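Local coordinates for protein acetolactate synthase, small subunit (Thermotoga maritima, PDB 2FGC) that forms the small, probably regulatory, subunit of a two-component enzyme and carries an ACT domain followed by a second α/β domain, at residues I118-D123 with N164-K169; E29-M34 with T177-M182. All coordinates share one frame; numbering follows the deposited sequence.

Contact 1 (I118-D123 with N164-K169); sequences IKVRFD and NLLPQK
The ammonium group of Lys169 closes on the carboxylate of Asp123, with NZ 2.8 Å from OD2 in a hydrogen-bonded salt bridge. It comes in from above the carboxylate, 39° out of its plane, and the two side chains meet at about a right angle. The lysine gets there by a bend at the very end of its chain: chi2 and chi3 are extended, then chi4 (61°) turns NZ aside to the acid. Lys169 also touches a crystal neighbour, so its pose may owe something to the lattice. Asp123 sits just past the end of strand 110-121, where its backbone N donates to OD1 of Asp125.

Deeper in, Leu166 turns toward the same strand from the connection that follows helix 156-165. One methyl does all its touching: CD1 lies 3.7 Å from CG1 of Val120 and 3.9 Å from CG2 of Ile118. Val120 crosses the leucine almost perpendicularly, while Ile118 meets it at a slant. Leu132 of helix 126-135 and Val171 of the last strand also pack on Leu166, which is buried.

Within the connection, Gln168 folds back so that NE2 donates to O of Leu166 at 2.6 Å, with an N-H...O angle of 148°. The same nitrogen also donates to Ile163 O, tying the turn to the end of the helix.

Grease inside and charge outside thus divide the work. The methyl contacts seat the helix-to-strand connection on the sheet, whereas the ion pair lies toward the surface, where solvent probably screens it.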
ATOM      1  N   ILE A 118      -3.491 -12.653  -0.523  1.00 49.44           N
ATOM      2  CA  ILE A 118      -3.376 -13.730  -1.500  1.00 48.93           C
ATOM      3  C   ILE A 118      -4.540 -14.727  -1.459  1.00 49.80           C
ATOM      4  O   ILE A 118      -4.715 -15.398  -0.442  1.00 45.26           O
ATOM      5  CB  ILE A 118      -2.053 -14.459  -1.314  1.00 51.71           C
ATOM      6  CG1 ILE A 118      -0.930 -13.433  -1.366  1.00 46.56           C
ATOM      7  CG2 ILE A 118      -1.871 -15.489  -2.429  1.00 45.48           C
ATOM      8  CD1 ILE A 118       0.188 -13.680  -0.429  1.00 48.00           C
ATOM      9  N   LYS A 119      -5.328 -14.829  -2.545  1.00 47.28           N
ATOM     10  CA  LYS A 119      -6.400 -15.854  -2.641  1.00 47.70           C
ATOM     11  C   LYS A 119      -5.841 -17.155  -3.236  1.00 47.60           C
ATOM     12  O   LYS A 119      -5.351 -17.146  -4.365  1.00 45.04           O
ATOM     13  CB  LYS A 119      -7.516 -15.344  -3.531  1.00 43.95           C
ATOM     14  CG  LYS A 119      -8.860 -16.020  -3.416  1.00 45.73           C
ATOM     15  CD  LYS A 119      -9.831 -15.427  -4.496  1.00 51.38           C
ATOM     16  CE  LYS A 119     -11.252 -15.190  -4.003  1.00 59.06           C
ATOM     17  NZ  LYS A 119     -11.821 -13.935  -4.593  1.00 65.20           N
ATOM     18  N   VAL A 120      -5.850 -18.253  -2.466  1.00 46.69           N
ATOM     19  CA  VAL A 120      -5.337 -19.544  -2.938  1.00 48.43           C
ATOM     20  C   VAL A 120      -6.425 -20.583  -2.889  1.00 47.26           C
ATOM     21  O   VAL A 120      -7.128 -20.654  -1.928  1.00 46.68           O
ATOM     22  CB  VAL A 120      -4.133 -20.091  -2.132  1.00 50.12           C
ATOM     23  CG1 VAL A 120      -2.973 -19.232  -2.285  1.00 63.89           C
ATOM     24  CG2 VAL A 120      -4.429 -20.112  -0.685  1.00 55.48           C
ATOM     25  N   ARG A 121      -6.572 -21.371  -3.946  1.00 48.93           N
ATOM     26  CA  ARG A 121      -7.503 -22.525  -3.983  1.00 50.86           C
ATOM     27  C   ARG A 121      -6.791 -23.772  -3.395  1.00 51.67           C
ATOM     28  O   ARG A 121      -5.608 -23.971  -3.659  1.00 50.17           O
ATOM     29  CB  ARG A 121      -7.854 -22.807  -5.441  1.00 50.35           C
ATOM     30  CG  ARG A 121      -9.005 -23.813  -5.644  1.00 53.13           C
ATOM     31  CD  ARG A 121      -9.299 -24.017  -7.132  1.00 50.42           C
ATOM     32  N   PHE A 122      -7.488 -24.591  -2.596  1.00 53.32           N
ATOM     33  CA  PHE A 122      -6.910 -25.837  -2.059  1.00 57.13           C
ATOM     34  C   PHE A 122      -6.916 -26.934  -3.143  1.00 60.51           C
ATOM     35  O   PHE A 122      -7.813 -27.003  -3.989  1.00 57.66           O
ATOM     36  CB  PHE A 122      -7.684 -26.360  -0.826  1.00 55.24           C
ATOM     37  CG  PHE A 122      -7.777 -25.378   0.334  1.00 52.03           C
ATOM     38  CD1 PHE A 122      -6.654 -24.671   0.779  1.00 53.19           C
ATOM     39  CD2 PHE A 122      -8.996 -25.185   0.990  1.00 51.74           C
ATOM     40  CE1 PHE A 122      -6.741 -23.757   1.876  1.00 43.83           C
ATOM     41  CE2 PHE A 122      -9.111 -24.280   2.080  1.00 41.93           C
ATOM     42  CZ  PHE A 122      -7.978 -23.565   2.517  1.00 45.55           C
ATOM     43  N   ASP A 123      -5.930 -27.814  -3.112  1.00 64.06           N
ATOM     44  CA  ASP A 123      -6.019 -29.010  -3.934  1.00 66.30           C
ATOM     45  C   ASP A 123      -5.375 -30.169  -3.160  1.00 65.80           C
ATOM     46  O   ASP A 123      -4.220 -30.583  -3.410  1.00 64.30           O
ATOM     47  CB  ASP A 123      -5.400 -28.753  -5.313  1.00 66.22           C
ATOM     48  CG  ASP A 123      -5.356 -30.010  -6.191  1.00 79.75           C
ATOM     49  OD1 ASP A 123      -6.267 -30.883  -6.087  1.00 89.12           O
ATOM     50  OD2 ASP A 123      -4.397 -30.123  -6.994  1.00 81.99           O
ATOM     51  N   ASN A 164       6.067 -17.205  -4.148  1.00 48.34           N
ATOM     52  CA  ASN A 164       6.670 -18.223  -4.992  1.00 48.93           C
ATOM     53  C   ASN A 164       6.573 -19.638  -4.477  1.00 50.35           C
ATOM     54  O   ASN A 164       6.639 -20.602  -5.261  1.00 51.61           O
ATOM     55  CB  ASN A 164       8.105 -17.854  -5.317  1.00 49.35           C
ATOM     56  CG  ASN A 164       8.177 -16.602  -6.205  1.00 62.96           C
ATOM     57  OD1 ASN A 164       7.312 -16.362  -7.076  1.00 62.45           O
ATOM     58  ND2 ASN A 164       9.200 -15.791  -5.973  1.00 66.63           N
ATOM     59  N   LEU A 165       6.387 -19.786  -3.171  1.00 47.64           N
ATOM     60  CA  LEU A 165       6.285 -21.116  -2.595  1.00 47.58           C
ATOM     61  C   LEU A 165       4.893 -21.736  -2.740  1.00 50.78           C
ATOM     62  O   LEU A 165       4.687 -22.955  -2.480  1.00 51.73           O
ATOM     63  CB  LEU A 165       6.700 -21.076  -1.135  1.00 45.91           C
ATOM     64  CG  LEU A 165       8.206 -21.016  -0.934  1.00 47.00           C
ATOM     65  CD1 LEU A 165       8.492 -20.771   0.531  1.00 45.69           C
ATOM     66  CD2 LEU A 165       8.876 -22.298  -1.374  1.00 43.57           C
ATOM     67  N   LEU A 166       3.923 -20.927  -3.148  1.00 49.52           N
ATOM     68  CA  LEU A 166       2.574 -21.483  -3.330  1.00 51.04           C
ATOM     69  C   LEU A 166       2.436 -22.215  -4.678  1.00 54.30           C
ATOM     70  O   LEU A 166       3.118 -21.837  -5.652  1.00 50.82           O
ATOM     71  CB  LEU A 166       1.532 -20.395  -3.184  1.00 50.31           C
ATOM     72  CG  LEU A 166       1.503 -19.739  -1.813  1.00 46.53           C
ATOM     73  CD1 LEU A 166       0.600 -18.502  -1.899  1.00 52.27           C
ATOM     74  CD2 LEU A 166       0.980 -20.781  -0.772  1.00 46.95           C
ATOM     75  N   PRO A 167       1.570 -23.270  -4.749  1.00 56.13           N
ATOM     76  CA  PRO A 167       1.494 -23.943  -6.055  1.00 57.44           C
ATOM     77  C   PRO A 167       0.853 -22.976  -7.025  1.00 56.83           C
ATOM     78  O   PRO A 167      -0.266 -22.527  -6.801  1.00 57.21           O
ATOM     79  CB  PRO A 167       0.622 -25.185  -5.807  1.00 53.25           C
ATOM     80  CG  PRO A 167      -0.032 -24.978  -4.512  1.00 58.08           C
ATOM     81  CD  PRO A 167       0.663 -23.876  -3.749  1.00 57.54           C
ATOM     82  N   GLN A 168       1.586 -22.622  -8.068  1.00 58.04           N
ATOM     83  CA  GLN A 168       1.219 -21.474  -8.867  1.00 58.11           C
ATOM     84  C   GLN A 168      -0.113 -21.668  -9.554  1.00 56.45           C
ATOM     85  O   GLN A 168      -0.859 -20.706  -9.726  1.00 56.21           O
ATOM     86  CB  GLN A 168       2.352 -21.102  -9.830  1.00 63.22           C
ATOM     87  CG  GLN A 168       3.696 -20.712  -9.043  1.00 76.06           C
ATOM     88  CD  GLN A 168       3.605 -19.416  -8.141  1.00 76.92           C
ATOM     89  OE1 GLN A 168       3.469 -18.301  -8.654  1.00 80.48           O
ATOM     90  NE2 GLN A 168       3.706 -19.585  -6.814  1.00 56.41           N
ATOM     91  N   LYS A 169      -0.461 -22.902  -9.884  1.00 53.58           N
ATOM     92  CA  LYS A 169      -1.754 -23.151 -10.535  1.00 55.50           C
ATOM     93  C   LYS A 169      -2.980 -22.856  -9.619  1.00 54.07           C
ATOM     94  O   LYS A 169      -4.120 -22.733 -10.082  1.00 53.74           O
ATOM     95  CB  LYS A 169      -1.792 -24.569 -11.114  1.00 52.82           C
ATOM     96  CG  LYS A 169      -2.051 -25.651 -10.080  1.00 61.69           C
ATOM     97  CD  LYS A 169      -2.251 -27.058 -10.710  1.00 61.18           C
ATOM     98  CE  LYS A 169      -2.423 -28.153  -9.617  1.00 72.50           C
ATOM     99  NZ  LYS A 169      -3.627 -28.000  -8.668  1.00 69.34           N
TER

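Contact 2 (E29-M34 with T177-M182); sequences EHLVSM and TGIVAM
Strand 28-37 and strand 171-183 pass each other here as members of two different sheets, nearest at Leu31 and Ala181, whose CA atoms are 7.6 Å apart, a spacing bridged by side chains alone. Leu31 does the bridging. Its CG stands anti to the carbonyl carbon (chi1 -82°), and the isobutyl group forks over the facing segment. CD1 rests 4.0 Å from CB of Ala181, and the other branch, CD2, reaches CG2 of Ile179 at a looser 4.3 Å. Ile179 and Ala181, two residues apart, both turn their CB toward the leucine, and the short alanine lets it come in close.

Met76 of strand 70-79 packs against both Leu31 and Ile179, and Ile103 lies against Leu31; Ala181 is buried as well. Val180 and Met182 (modelled as selenomethionine) point their CB atoms away from this face, and they pack on Leu117 and Ala175 of the second subunit.

Further back along the segment, Thr177 OG1 donates to O of Gly178 at 2.9 Å, in the carbonyl plane and on a lone pair. Ile179 N in turn hydrogen-bonds to Ser59 OG, a side chain of the first domain.

This is an interdomain seam: a central strand of the N-terminal βαββαβ sheet, the ACT domain, meets a strand that is outermost, within this chain, in the second βαββαβ sheet through a few aliphatic groups, while the other face of that strand turns to the dimer partner.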
ATOM      1  N   GLU A  29      18.034   0.856  -6.916  1.00 57.79           N
ATOM      2  CA  GLU A  29      16.717   1.317  -6.472  1.00 60.04           C
ATOM      3  C   GLU A  29      16.871   2.350  -5.336  1.00 62.26           C
ATOM      4  O   GLU A  29      17.606   2.130  -4.386  1.00 61.57           O
ATOM      5  CB  GLU A  29      15.856   0.140  -6.034  1.00 60.82           C
ATOM      6  N   HIS A  30      16.200   3.492  -5.461  1.00 63.24           N
ATOM      7  CA  HIS A  30      16.226   4.526  -4.434  1.00 62.38           C
ATOM      8  C   HIS A  30      14.853   4.730  -3.834  1.00 60.94           C
ATOM      9  O   HIS A  30      13.840   4.594  -4.506  1.00 61.91           O
ATOM     10  CB  HIS A  30      16.731   5.850  -4.992  1.00 61.86           C
ATOM     11  CG  HIS A  30      18.060   5.747  -5.664  1.00 67.38           C
ATOM     12  ND1 HIS A  30      19.248   5.735  -4.964  1.00 72.50           N
ATOM     13  CD2 HIS A  30      18.392   5.630  -6.970  1.00 66.21           C
ATOM     14  CE1 HIS A  30      20.254   5.627  -5.813  1.00 73.59           C
ATOM     15  NE2 HIS A  30      19.762   5.560  -7.036  1.00 74.52           N
ATOM     16  N   LEU A  31      14.826   5.099  -2.565  1.00 56.03           N
ATOM     17  CA  LEU A  31      13.574   5.292  -1.887  1.00 53.22           C
ATOM     18  C   LEU A  31      13.396   6.734  -1.411  1.00 51.32           C
ATOM     19  O   LEU A  31      14.306   7.329  -0.856  1.00 44.62           O
ATOM     20  CB  LEU A  31      13.489   4.318  -0.719  1.00 51.88           C
ATOM     21  CG  LEU A  31      13.054   2.881  -1.007  1.00 53.80           C
ATOM     22  CD1 LEU A  31      13.440   1.923   0.162  1.00 48.79           C
ATOM     23  CD2 LEU A  31      11.530   2.823  -1.319  1.00 50.29           C
ATOM     24  N   VAL A  32      12.224   7.303  -1.649  1.00 52.35           N
ATOM     25  CA  VAL A  32      11.978   8.671  -1.212  1.00 55.45           C
ATOM     26  C   VAL A  32      10.578   8.834  -0.598  1.00 58.22           C
ATOM     27  O   VAL A  32       9.581   8.261  -1.031  1.00 59.46           O
ATOM     28  CB  VAL A  32      12.428   9.744  -2.268  1.00 53.76           C
ATOM     29  CG1 VAL A  32      12.109   9.323  -3.663  1.00 62.52           C
ATOM     30  CG2 VAL A  32      11.853  11.074  -1.990  1.00 58.40           C
ATOM     31  N   SER A  33      10.524   9.562   0.483  1.00 55.82           N
ATOM     32  CA  SER A  33       9.263   9.787   1.098  1.00 57.82           C
ATOM     33  C   SER A  33       8.873  11.238   0.858  1.00 57.68           C
ATOM     34  O   SER A  33       9.730  12.111   0.744  1.00 56.61           O
ATOM     35  CB  SER A  33       9.393   9.479   2.580  1.00 56.07           C
ATOM     36  OG  SER A  33       8.106   9.397   3.121  1.00 72.68           O
HETATM   37  N   MSE A  34       7.586  11.518   0.773  1.00 56.52           N
HETATM   38  CA  MSE A  34       7.202  12.819   0.330  1.00 63.31           C
HETATM   39  C   MSE A  34       5.886  13.251   0.925  1.00 56.95           C
HETATM   40  O   MSE A  34       4.936  12.505   0.895  1.00 54.60           O
HETATM   41  CB  MSE A  34       7.029  12.709  -1.155  1.00 61.86           C
HETATM   42  CG  MSE A  34       7.214  13.931  -1.853  1.00 70.79           C
HETATM   43 SE   MSE A  34       7.111  13.470  -3.782  1.00 87.21          SE
HETATM   44  CE  MSE A  34       8.738  12.154  -3.935  1.00 93.00           C
ATOM     45  N   THR A 177       0.470  -3.987  -1.875  1.00 50.09           N
ATOM     46  CA  THR A 177       0.763  -2.568  -1.695  1.00 53.17           C
ATOM     47  C   THR A 177       2.169  -2.408  -2.284  1.00 57.75           C
ATOM     48  O   THR A 177       2.872  -3.399  -2.529  1.00 62.55           O
ATOM     49  CB  THR A 177       0.745  -2.252  -0.196  1.00 51.73           C
ATOM     50  OG1 THR A 177       1.921  -2.819   0.433  1.00 50.73           O
ATOM     51  CG2 THR A 177      -0.516  -2.857   0.464  1.00 47.38           C
ATOM     52  N   GLY A 178       2.640  -1.205  -2.520  1.00 57.47           N
ATOM     53  CA  GLY A 178       4.092  -1.149  -2.729  1.00 55.95           C
ATOM     54  C   GLY A 178       4.879  -1.203  -1.420  1.00 56.30           C
ATOM     55  O   GLY A 178       4.387  -1.639  -0.377  1.00 56.64           O
ATOM     56  N   ILE A 179       6.100  -0.705  -1.451  1.00 56.97           N
ATOM     57  CA  ILE A 179       6.900  -0.614  -0.254  1.00 56.03           C
ATOM     58  C   ILE A 179       6.542   0.655   0.542  1.00 56.51           C
ATOM     59  O   ILE A 179       6.473   1.759  -0.035  1.00 56.11           O
ATOM     60  CB  ILE A 179       8.363  -0.515  -0.674  1.00 57.79           C
ATOM     61  CG1 ILE A 179       8.752  -1.688  -1.588  1.00 63.14           C
ATOM     62  CG2 ILE A 179       9.277  -0.340   0.526  1.00 55.91           C
ATOM     63  CD1 ILE A 179       8.834  -3.031  -0.876  1.00 72.78           C
ATOM     64  N   VAL A 180       6.286   0.502   1.840  1.00 52.72           N
ATOM     65  CA  VAL A 180       6.396   1.617   2.787  1.00 51.47           C
ATOM     66  C   VAL A 180       7.753   1.538   3.432  1.00 50.72           C
ATOM     67  O   VAL A 180       8.232   0.457   3.779  1.00 55.00           O
ATOM     68  CB  VAL A 180       5.338   1.615   3.892  1.00 50.57           C
ATOM     69  CG1 VAL A 180       3.980   1.967   3.331  1.00 61.47           C
ATOM     70  CG2 VAL A 180       5.232   0.292   4.417  1.00 54.96           C
ATOM     71  N   ALA A 181       8.413   2.676   3.567  1.00 50.82           N
ATOM     72  CA  ALA A 181       9.730   2.683   4.187  1.00 51.66           C
ATOM     73  C   ALA A 181       9.891   3.944   5.003  1.00 50.86           C
ATOM     74  O   ALA A 181       9.196   4.956   4.780  1.00 50.99           O
ATOM     75  CB  ALA A 181      10.865   2.523   3.123  1.00 46.54           C
HETATM   76  N   MSE A 182      10.807   3.845   5.945  1.00 50.96           N
HETATM   77  CA  MSE A 182      11.097   4.861   6.940  1.00 57.53           C
HETATM   78  C   MSE A 182      12.548   4.658   7.385  1.00 52.57           C
HETATM   79  O   MSE A 182      13.029   3.518   7.432  1.00 51.21           O
HETATM   80  CB  MSE A 182      10.218   4.581   8.144  1.00 54.85           C
HETATM   81  CG  MSE A 182      10.059   5.683   9.116  1.00 65.67           C
HETATM   82 SE   MSE A 182       8.343   5.318  10.054  1.00 73.16          SE
HETATM   83  CE  MSE A 182       6.923   5.996   8.670  1.00 76.61           C
TER

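How the contacts relate
Strand 171-183 links the two places: the chain runs from the 164-169 connection of contact 1 into that strand, whose later part makes contact 2. Contact 1 lies toward one end of the chain, its centre about 22 Å from the chain centre, within the second domain, joining its helix-to-strand connection to strand 110-121; the centre of contact 2 is about 7 Å from the chain centre and the contact joins two domains. The chemistry follows place: contact 1 mixes buried methyls with a salt bridge at the surface, whereas contact 2 is wholly buried and aliphatic across the segments. Both have residues that touch the second subunit: Lys119, in segment 118-123, bonds through NZ to O of Asn183 of that chain.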